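Long-range contact in PT26-6P (Thermococcus sp., PDB 2WB7), which is of unknown function but is encoded by a family of mobile elements of euryarchaea and combines immunoglobulin-like domains with a helical domain: residues A[350-354]-A[500-505]. Numbering follows the deposited sequence.
Sequences TLDYH and NGDLEQ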
loop_
_atom_site.group_PDB
_atom_site.type_symbol
_atom_site.label_atom_id
_atom_site.label_comp_id
_atom_site.label_asym_id
_atom_site.label_seq_id
_atom_site.Cartn_x
_atom_site.Cartn_y
_atom_site.Cartn_z
ATOM N N THR A 350 28.689 -0.113 0.901
ATOM C CA THR A 350 27.326 0.147 1.331
ATOM C C THR A 350 26.818 1.473 0.772
ATOM O O THR A 350 27.450 2.514 0.957
ATOM C CB THR A 350 27.248 0.159 2.867
ATOM O OG1 THR A 350 27.573 -1.148 3.367
ATOM C CG2 THR A 350 25.861 0.563 3.336
ATOM N N LEU A 351 25.682 1.436 0.084
ATOM C CA LEU A 351 25.065 2.658 -0.439
ATOM C C LEU A 351 23.991 3.207 0.502
ATOM O O LEU A 351 24.024 4.374 0.892
ATOM C CB LEU A 351 24.430 2.397 -1.804
ATOM C CG LEU A 351 23.773 3.633 -2.439
ATOM C CD1 LEU A 351 24.832 4.619 -2.896
ATOM C CD2 LEU A 351 22.867 3.278 -3.593
ATOM N N ASP A 352 23.021 2.360 0.838
ATOM C CA ASP A 352 21.955 2.730 1.747
ATOM C C ASP A 352 21.178 1.481 2.118
ATOM O O ASP A 352 21.579 0.379 1.763
ATOM C CB ASP A 352 21.031 3.756 1.095
ATOM C CG ASP A 352 20.280 3.200 -0.130
ATOM O OD1 ASP A 352 20.177 3.922 -1.144
ATOM O OD2 ASP A 352 19.770 2.058 -0.082
ATOM N N TYR A 353 20.070 1.659 2.829
ATOM C CA TYR A 353 19.201 0.554 3.193
ATOM C C TYR A 353 17.743 0.865 2.833
ATOM O O TYR A 353 17.328 2.023 2.818
ATOM C CB TYR A 353 19.268 0.305 4.695
ATOM C CG TYR A 353 20.536 -0.320 5.211
ATOM C CD1 TYR A 353 21.721 0.401 5.275
ATOM C CD2 TYR A 353 20.534 -1.616 5.687
ATOM C CE1 TYR A 353 22.877 -0.175 5.775
ATOM C CE2 TYR A 353 21.672 -2.196 6.183
ATOM C CZ TYR A 353 22.841 -1.475 6.220
ATOM O OH TYR A 353 23.962 -2.072 6.719
ATOM N N HIS A 354 16.974 -0.189 2.562
ATOM C CA HIS A 354 15.537 -0.095 2.357
ATOM C C HIS A 354 14.844 -0.928 3.429
ATOM O O HIS A 354 15.404 -1.914 3.933
ATOM C CB HIS A 354 15.159 -0.649 0.985
ATOM C CG HIS A 354 15.495 0.256 -0.159
ATOM N ND1 HIS A 354 14.568 0.620 -1.118
ATOM C CD2 HIS A 354 16.655 0.864 -0.504
ATOM C CE1 HIS A 354 15.141 1.422 -2.000
ATOM N NE2 HIS A 354 16.409 1.580 -1.655
ATOM N N ASN A 500 24.563 5.267 -8.219
ATOM C CA ASN A 500 24.938 3.902 -7.840
ATOM C C ASN A 500 23.832 2.876 -7.806
ATOM O O ASN A 500 23.954 1.866 -7.116
ATOM C CB ASN A 500 25.659 3.874 -6.506
ATOM C CG ASN A 500 26.920 4.672 -6.535
ATOM O OD1 ASN A 500 26.873 5.895 -6.651
ATOM N ND2 ASN A 500 28.069 3.990 -6.454
ATOM N N GLY A 501 22.761 3.121 -8.548
ATOM C CA GLY A 501 21.758 2.090 -8.738
ATOM C C GLY A 501 20.593 2.100 -7.771
ATOM O O GLY A 501 19.914 1.087 -7.609
ATOM N N ASP A 502 20.334 3.232 -7.135
ATOM C CA ASP A 502 19.137 3.350 -6.333
ATOM C C ASP A 502 18.413 4.628 -6.659
ATOM O O ASP A 502 18.384 5.557 -5.862
ATOM C CB ASP A 502 19.475 3.313 -4.852
ATOM C CG ASP A 502 18.251 3.139 -3.985
ATOM O OD1 ASP A 502 17.135 3.204 -4.541
ATOM O OD2 ASP A 502 18.407 2.947 -2.752
ATOM N N LEU A 503 17.815 4.672 -7.836
ATOM C CA LEU A 503 17.132 5.869 -8.282
ATOM C C LEU A 503 15.828 6.105 -7.517
ATOM O O LEU A 503 15.366 7.247 -7.391
ATOM C CB LEU A 503 16.883 5.776 -9.780
ATOM C CG LEU A 503 16.117 6.927 -10.416
ATOM C CD1 LEU A 503 16.687 8.332 -10.034
ATOM C CD2 LEU A 503 16.076 6.699 -11.942
ATOM N N GLU A 504 15.231 5.036 -6.999
ATOM C CA GLU A 504 13.990 5.185 -6.245
ATOM C C GLU A 504 14.245 6.006 -5.003
ATOM O O GLU A 504 13.603 7.031 -4.794
ATOM C CB GLU A 504 13.408 3.838 -5.849
ATOM C CG GLU A 504 13.163 2.883 -7.023
ATOM C CD GLU A 504 14.337 1.904 -7.281
ATOM O OE1 GLU A 504 15.462 2.137 -6.757
ATOM O OE2 GLU A 504 14.128 0.904 -8.023
ATOM N N GLN A 505 15.177 5.554 -4.165
ATOM C CA GLN A 505 15.480 6.297 -2.942
ATOM C C GLN A 505 16.032 7.699 -3.247
ATOM O O GLN A 505 15.819 8.645 -2.482
ATOM C CB GLN A 505 16.401 5.510 -2.006
ATOM C CG GLN A 505 16.441 6.104 -0.601
ATOM C CD GLN A 505 17.030 5.169 0.432
ATOM O OE1 GLN A 505 16.439 4.135 0.783
ATOM N NE2 GLN A 505 18.200 5.537 0.951
#
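H354 donates NE2-H to OD2 of D502 at 2.7 Å, a nearly straight bond (169°) that lies in the plane of the imidazole and reaches the syn side of the carboxylate. The same OD2 sits 2.6 Å from OD1 of D352, with the two carboxylate planes turned 63° apart; one of the two acids may be protonated. D502 has CG anti to its own backbone N (chi1 -168°), which carries the carboxylate toward the strand. Its OD1 accepts from N of Q505 at 3.1 Å, from above the carboxylate plane, and N-caps the helix that begins at L503. With an alanine here in place of D502, NE2 of H354 would probably lose its acceptor and the helix its N-cap. Beside this polar cluster, L351 spreads its two methyls, CD1 against CB of N500 (3.8 Å) and CD2 against CB of D502 (3.6 Å). The end of the extended Q505 side chain lies over one face of the H354 ring, near its rim. Further out, E378 takes ND1 of H354, fixing the ring from its other nitrogen, and R496 bonds to O of L351. L351 and D352 both face V313 in a classic beta bulge. The contact joins strand 350-364, beside strand 301-314 in the second immunoglobulin-like domain, to the turn between helices 471-499 and 503-523 of the helical domain.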